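Local coordinates for protein FkbI (Streptomyces hygroscopicus, PDB 1R2J) that binds FAD and probably acts as an acyl-ACP dehydrogenase in making the methoxymalonyl extender unit of the polyketide immunosuppressant FK520, at residues A122-R126 against D137-V141; A145-A149 against A188-L194. All blocks are in the same frame, centred on the assembly; numbering follows the deposited sequence.

Interaction 1. Residues A122-R126 against D137-V141; sequences AMRTR and DGHKV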
loop_
_atom_site.group_PDB
_atom_site.type_symbol
_atom_site.label_atom_id
_atom_site.label_comp_id
_atom_site.label_asym_id
_atom_site.label_seq_id
_atom_site.Cartn_x
_atom_site.Cartn_y
_atom_site.Cartn_z
ATOM N N ALA A 122 6.313 -2.874 -19.943
ATOM C CA ALA A 122 7.685 -3.245 -20.260
ATOM C C ALA A 122 8.162 -4.494 -19.513
ATOM O O ALA A 122 9.279 -4.952 -19.729
ATOM C CB ALA A 122 8.614 -2.075 -19.964
ATOM N N MET A 123 7.332 -5.041 -18.628
ATOM C CA MET A 123 7.729 -6.239 -17.884
ATOM C C MET A 123 7.936 -7.402 -18.861
ATOM O O MET A 123 7.210 -7.520 -19.848
ATOM C CB MET A 123 6.666 -6.613 -16.843
ATOM C CG MET A 123 5.278 -6.862 -17.406
ATOM S SD MET A 123 4.160 -7.656 -16.216
ATOM C CE MET A 123 3.720 -6.283 -15.127
ATOM N N ARG A 124 8.924 -8.253 -18.591
ATOM C CA ARG A 124 9.210 -9.382 -19.476
ATOM C C ARG A 124 8.937 -10.751 -18.865
ATOM O O ARG A 124 9.131 -11.777 -19.520
ATOM C CB ARG A 124 10.662 -9.328 -19.957
ATOM C CG ARG A 124 10.906 -8.356 -21.098
ATOM C CD ARG A 124 11.882 -7.271 -20.706
ATOM N NE ARG A 124 13.086 -7.824 -20.096
ATOM C CZ ARG A 124 14.195 -7.125 -19.870
ATOM N NH1 ARG A 124 14.252 -5.845 -20.210
ATOM N NH2 ARG A 124 15.241 -7.704 -19.297
ATOM N N THR A 125 8.497 -10.773 -17.614
ATOM C CA THR A 125 8.201 -12.041 -16.964
ATOM C C THR A 125 7.114 -12.754 -17.769
ATOM O O THR A 125 6.159 -12.125 -18.238
ATOM C CB THR A 125 7.728 -11.819 -15.517
ATOM O OG1 THR A 125 7.320 -13.068 -14.946
ATOM C CG2 THR A 125 6.568 -10.851 -15.491
ATOM N N ARG A 126 7.263 -14.065 -17.927
ATOM C CA ARG A 126 6.315 -14.855 -18.705
ATOM C C ARG A 126 5.632 -15.980 -17.925
ATOM O O ARG A 126 6.233 -16.602 -17.059
ATOM C CB ARG A 126 7.033 -15.454 -19.921
ATOM C CG ARG A 126 8.447 -15.939 -19.632
ATOM C CD ARG A 126 9.264 -16.049 -20.914
ATOM N NE ARG A 126 10.573 -16.649 -20.671
ATOM C CZ ARG A 126 11.546 -16.061 -19.981
ATOM N NH1 ARG A 126 11.358 -14.852 -19.466
ATOM N NH2 ARG A 126 12.706 -16.682 -19.803
ATOM N N ASP A 137 8.384 -17.511 -15.291
ATOM C CA ASP A 137 9.804 -17.219 -15.288
ATOM C C ASP A 137 10.014 -15.716 -15.414
ATOM O O ASP A 137 9.548 -15.092 -16.369
ATOM C CB ASP A 137 10.484 -17.932 -16.456
ATOM C CG ASP A 137 11.982 -17.971 -16.311
ATOM O OD1 ASP A 137 12.467 -18.714 -15.433
ATOM O OD2 ASP A 137 12.675 -17.257 -17.060
ATOM N N GLY A 138 10.720 -15.138 -14.450
ATOM C CA GLY A 138 10.961 -13.709 -14.492
ATOM C C GLY A 138 11.622 -13.156 -13.248
ATOM O O GLY A 138 12.278 -13.880 -12.496
ATOM N N HIS A 139 11.435 -11.861 -13.031
ATOM C CA HIS A 139 12.020 -11.169 -11.895
ATOM C C HIS A 139 11.181 -9.935 -11.571
ATOM O O HIS A 139 10.774 -9.202 -12.470
ATOM C CB HIS A 139 13.450 -10.737 -12.242
ATOM C CG HIS A 139 14.191 -10.097 -11.107
ATOM N ND1 HIS A 139 13.703 -9.003 -10.423
ATOM C CD2 HIS A 139 15.393 -10.380 -10.550
ATOM C CE1 HIS A 139 14.571 -8.641 -9.496
ATOM N NE2 HIS A 139 15.606 -9.461 -9.552
ATOM N N LYS A 140 10.909 -9.722 -10.288
ATOM C CA LYS A 140 10.146 -8.558 -9.851
ATOM C C LYS A 140 11.024 -7.819 -8.850
ATOM O O LYS A 140 11.888 -8.425 -8.211
ATOM C CB LYS A 140 8.831 -8.970 -9.182
ATOM C CG LYS A 140 7.829 -9.661 -10.103
ATOM C CD LYS A 140 7.473 -8.793 -11.303
ATOM C CE LYS A 140 6.494 -9.498 -12.234
ATOM N NZ LYS A 140 6.177 -8.704 -13.463
ATOM N N VAL A 141 10.808 -6.515 -8.714
ATOM C CA VAL A 141 11.600 -5.717 -7.794
ATOM C C VAL A 141 10.739 -4.990 -6.776
ATOM O O VAL A 141 9.554 -4.743 -7.011
ATOM C CB VAL A 141 12.434 -4.661 -8.547
ATOM C CG1 VAL A 141 13.450 -5.344 -9.450
ATOM C CG2 VAL A 141 11.507 -3.747 -9.353
#

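Interaction 2. Residues A145-A149 against A188-L194; sequences AAAYA and AAGHADL. With FAD (flavin-adenine dinucleotide), chain B.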
loop_
_atom_site.group_PDB
_atom_site.type_symbol
_atom_site.label_atom_id
_atom_site.label_comp_id
_atom_site.label_asym_id
_atom_site.label_seq_id
_atom_site.Cartn_x
_atom_site.Cartn_y
_atom_site.Cartn_z
ATOM N N ALA A 145 6.039 -6.421 1.338
ATOM C CA ALA A 145 5.632 -7.536 2.191
ATOM C C ALA A 145 6.057 -8.914 1.676
ATOM O O ALA A 145 5.731 -9.937 2.287
ATOM C CB ALA A 145 4.118 -7.503 2.392
ATOM N N ALA A 146 6.781 -8.951 0.562
ATOM C CA ALA A 146 7.214 -10.226 -0.008
ATOM C C ALA A 146 8.025 -11.077 0.974
ATOM O O ALA A 146 7.978 -12.303 0.927
ATOM C CB ALA A 146 8.023 -9.984 -1.282
ATOM N N ALA A 147 8.766 -10.427 1.865
ATOM C CA ALA A 147 9.582 -11.148 2.839
ATOM C C ALA A 147 8.732 -11.881 3.875
ATOM O O ALA A 147 9.245 -12.707 4.627
ATOM C CB ALA A 147 10.535 -10.179 3.539
ATOM N N TYR A 148 7.434 -11.579 3.904
ATOM C CA TYR A 148 6.518 -12.196 4.861
ATOM C C TYR A 148 5.473 -13.084 4.200
ATOM O O TYR A 148 4.875 -13.938 4.852
ATOM C CB TYR A 148 5.740 -11.127 5.640
ATOM C CG TYR A 148 6.559 -10.028 6.271
ATOM C CD1 TYR A 148 7.486 -10.306 7.272
ATOM C CD2 TYR A 148 6.391 -8.702 5.875
ATOM C CE1 TYR A 148 8.231 -9.286 7.863
ATOM C CE2 TYR A 148 7.130 -7.676 6.462
ATOM C CZ TYR A 148 8.045 -7.976 7.453
ATOM O OH TYR A 148 8.767 -6.964 8.042
ATOM N N ALA A 149 5.247 -12.869 2.911
ATOM C CA ALA A 149 4.212 -13.587 2.179
ATOM C C ALA A 149 4.314 -15.100 2.020
ATOM O O ALA A 149 5.403 -15.667 1.911
ATOM C CB ALA A 149 4.038 -12.953 0.797
ATOM N N ALA A 188 10.158 -1.313 7.458
ATOM C CA ALA A 188 9.773 -2.578 8.068
ATOM C C ALA A 188 8.700 -3.298 7.249
ATOM O O ALA A 188 8.125 -4.288 7.705
ATOM C CB ALA A 188 9.271 -2.340 9.489
ATOM N N ALA A 189 8.448 -2.813 6.036
ATOM C CA ALA A 189 7.424 -3.398 5.178
ATOM C C ALA A 189 7.822 -4.695 4.473
ATOM O O ALA A 189 7.018 -5.276 3.741
ATOM C CB ALA A 189 6.969 -2.376 4.154
ATOM N N GLY A 190 9.059 -5.135 4.677
ATOM C CA GLY A 190 9.513 -6.371 4.062
ATOM C C GLY A 190 9.621 -6.374 2.547
ATOM O O GLY A 190 9.219 -7.341 1.904
ATOM N N HIS A 191 10.166 -5.306 1.974
ATOM C CA HIS A 191 10.334 -5.206 0.523
ATOM C C HIS A 191 11.351 -6.248 0.083
ATOM O O HIS A 191 12.325 -6.503 0.780
ATOM C CB HIS A 191 10.870 -3.823 0.140
ATOM C CG HIS A 191 10.145 -2.692 0.798
ATOM N ND1 HIS A 191 8.867 -2.322 0.445
ATOM C CD2 HIS A 191 10.502 -1.884 1.822
ATOM C CE1 HIS A 191 8.464 -1.336 1.226
ATOM N NE2 HIS A 191 9.438 -1.052 2.071
ATOM N N ALA A 192 11.136 -6.849 -1.078
ATOM C CA ALA A 192 12.079 -7.840 -1.568
ATOM C C ALA A 192 11.895 -8.082 -3.054
ATOM O O ALA A 192 10.785 -7.985 -3.572
ATOM C CB ALA A 192 11.902 -9.140 -0.796
ATOM N N ASP A 193 12.995 -8.374 -3.744
ATOM C CA ASP A 193 12.928 -8.660 -5.167
ATOM C C ASP A 193 12.565 -10.135 -5.280
ATOM O O ASP A 193 12.872 -10.926 -4.384
ATOM C CB ASP A 193 14.278 -8.415 -5.850
ATOM C CG ASP A 193 14.749 -6.972 -5.730
ATOM O OD1 ASP A 193 13.897 -6.060 -5.641
ATOM O OD2 ASP A 193 15.979 -6.748 -5.743
ATOM N N LEU A 194 11.917 -10.502 -6.377
ATOM C CA LEU A 194 11.521 -11.884 -6.593
ATOM C C LEU A 194 12.276 -12.488 -7.774
ATOM O O LEU A 194 12.243 -11.960 -8.886
ATOM C CB LEU A 194 10.015 -11.964 -6.864
ATOM C CG LEU A 194 9.083 -11.298 -5.851
ATOM C CD1 LEU A 194 7.633 -11.504 -6.274
ATOM C CD2 LEU A 194 9.333 -11.877 -4.466
HETATM P PA FAD B . 10.934 5.242 -13.296
HETATM O O1A FAD B . 9.627 4.598 -13.339
HETATM O O2A FAD B . 12.336 4.760 -13.559
HETATM O O5B FAD B . 11.086 6.454 -12.376
HETATM C C5B FAD B . 10.901 7.521 -13.218
HETATM C C4B FAD B . 10.926 8.902 -12.659
HETATM O O4B FAD B . 10.610 9.456 -13.984
HETATM C C3B FAD B . 9.700 9.089 -11.824
HETATM O O3B FAD B . 9.866 10.226 -11.042
HETATM C C2B FAD B . 8.613 9.228 -12.780
HETATM O O2B FAD B . 7.394 9.921 -12.404
HETATM C C1B FAD B . 9.274 9.892 -14.023
HETATM N N9A FAD B . 8.671 9.441 -15.233
HETATM C C8A FAD B . 8.696 8.178 -15.884
HETATM N N7A FAD B . 8.014 8.109 -16.989
HETATM C C5A FAD B . 7.479 9.374 -17.140
HETATM C C6A FAD B . 6.662 9.956 -18.113
HETATM N N6A FAD B . 6.222 9.285 -19.186
HETATM N N1A FAD B . 6.301 11.280 -17.952
HETATM C C2A FAD B . 6.727 11.990 -16.881
HETATM N N3A FAD B . 7.547 11.502 -15.858
HETATM C C4A FAD B . 7.856 10.139 -16.125
HETATM N N1 FAD B . 6.170 -2.403 -7.163
HETATM C C2 FAD B . 5.358 -3.539 -7.207
HETATM O O2 FAD B . 5.101 -4.128 -8.274
HETATM N N3 FAD B . 4.825 -4.035 -6.025
HETATM C C4 FAD B . 5.045 -3.481 -4.738
HETATM O O4 FAD B . 4.510 -4.018 -3.721
HETATM C C4X FAD B . 5.866 -2.376 -4.717
HETATM N N5 FAD B . 6.125 -1.807 -3.397
HETATM C C5X FAD B . 6.985 -0.692 -3.320
HETATM C C6 FAD B . 7.314 -0.086 -2.077
HETATM C C7 FAD B . 8.210 1.016 -1.936
HETATM C C7M FAD B . 8.509 1.597 -0.555
HETATM C C8 FAD B . 8.817 1.533 -3.114
HETATM C C8M FAD B . 9.813 2.679 -3.114
HETATM C C9 FAD B . 8.516 0.998 -4.341
HETATM C C9A FAD B . 7.589 -0.097 -4.491
HETATM N N10 FAD B . 7.240 -0.719 -5.801
HETATM C C10 FAD B . 6.416 -1.844 -5.925
HETATM C "C1'" FAD B . 7.850 0.039 -6.807
HETATM C "C2'" FAD B . 6.879 1.242 -7.331
HETATM O "O2'" FAD B . 6.065 0.488 -8.275
HETATM C "C3'" FAD B . 7.747 2.081 -8.088
HETATM O "O3'" FAD B . 7.915 3.331 -7.375
HETATM C "C4'" FAD B . 7.639 2.632 -9.532
HETATM O "O4'" FAD B . 7.292 1.786 -10.595
HETATM C "C5'" FAD B . 9.039 3.024 -9.589
HETATM O "O5'" FAD B . 9.639 2.862 -10.838
HETATM P P FAD B . 11.241 3.127 -10.863
HETATM O O1P FAD B . 10.746 2.217 -11.781
HETATM O O2P FAD B . 12.575 2.968 -11.642
HETATM O O3P FAD B . 11.192 4.226 -12.060
#

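Interaction 1. Residues A122-R126 against D137-V141
Arg126 and Asp137 form an antiparallel hydrogen-bonded pair at the open end of the hairpin of strands 126-130 and 133-143, in the middle domain of the acyl-CoA dehydrogenase family: Arg126 N donates to Asp137 O over 3.0 Å, and Asp137 N returns a 2.9 Å bond to Arg126 O. The same Asp137 O also takes a weak bond, 3.3 Å, from Thr125 OG1, which lies anti to its own backbone N (chi1 174°) and is thereby turned to the strand.

A salt bridge reinforces the pair. The two side chains run alongside each other, and Arg126 NH2 meets Asp137 OD2 at 2.8 Å. The guanidinium and carboxylate planes stand 75° apart, so the acid leans over a face of the guanidinium and does not match it with two parallel bonds. Asp137 OD1 is held by Gln198 N.

Steric and van der Waals contacts complete the joint. Gly138 suits its place because a CB there would run into Thr125 OG1. Thr125 CG2 packs across the Lys140 chain, 3.5 Å from CE, and Met123 SD lies 3.6 Å from Lys140 NZ. That buried ammonium is paired with Glu113 in a salt bridge and donates to the carbonyls of Phe111 and Phe155.

The outer end of the contact thus carries an ion pair whose arginine is exposed, whereas at the buried end the oxygens of Glu113, Phe111 and Phe155 would probably favour the lysine's charged form, offsetting the apolar methyl beside it.

Interaction 2. Residues A145-A149 against A188-L194
Tyr148 OH is gripped twice: it donates to Ala188 O at 2.8 Å and is also hydrogen-bonded to Leu25 N. Ala188 O lies at the ring edge, in its plane, while the hydroxyl stands above the plane of that carbonyl, 43° out of it. With CG beside the backbone N (chi1 -51°), the ring swings back across the 188-190 loop, bringing CE2 to 3.6 Å from Gly190 CA. A phenylalanine here would keep this packing but would probably leave Ala188 O and Leu25 N without their shared hydroxyl.

Backbone atoms do most of the remaining work. Residues 145-148 make a turn, closed by Tyr148 N to Ala145 O at 2.9 Å. Its Ala147 N donates almost straight, 168°, to Gly190 O over 3.1 Å, and Ala145 N adds a weak bond to Ala189 O. Glycine fits at 190 because its phi is positive and a CB would strike the tyrosine ring.

Small side chains allow the close approach. Ala146 CB sits 3.9 Å from Leu194 CD2 and 4.0 Å from Ala192 CB, an apolar patch where 188-194 becomes strand, at Ala192.

The CB of His191 points away from the turn, and its ring reaches the cofactor, with CE1 3.4 Å from the flavin methyl C7M. Its NE2 is bonded to Cys186 O, which fixes the imidazole's rotation, and Trp142 meets its ring. Thr144, just before the turn, hydrogen-bonds FAD. The arrangement belongs to the middle beta domain of the acyl-CoA dehydrogenase fold, where loops and strand ends wall the flavin ring system.

Along the chain the two contacts come in series, neither nested nor crossed. Interaction 1 closes first, tying the start of strand 126-130 to strand 133-143 across the open end of a beta hairpin. The chain then runs along 133-143 into the loop 145-149, where interaction 2 opens; it closes only after strands 151-156, 164-169 and 175-179, when residues 188-194 return. Their centres lie about 17 Å apart, yet strand 192-196 pairs antiparallel with 133-143, and Lys140 O with Leu194 N, 2.8 Å apart, probably form a hydrogen bond. Both contacts therefore reach the same sheet, which links the hairpin to the loops beside the flavin and, through Tyr148, to the N-terminal helical region.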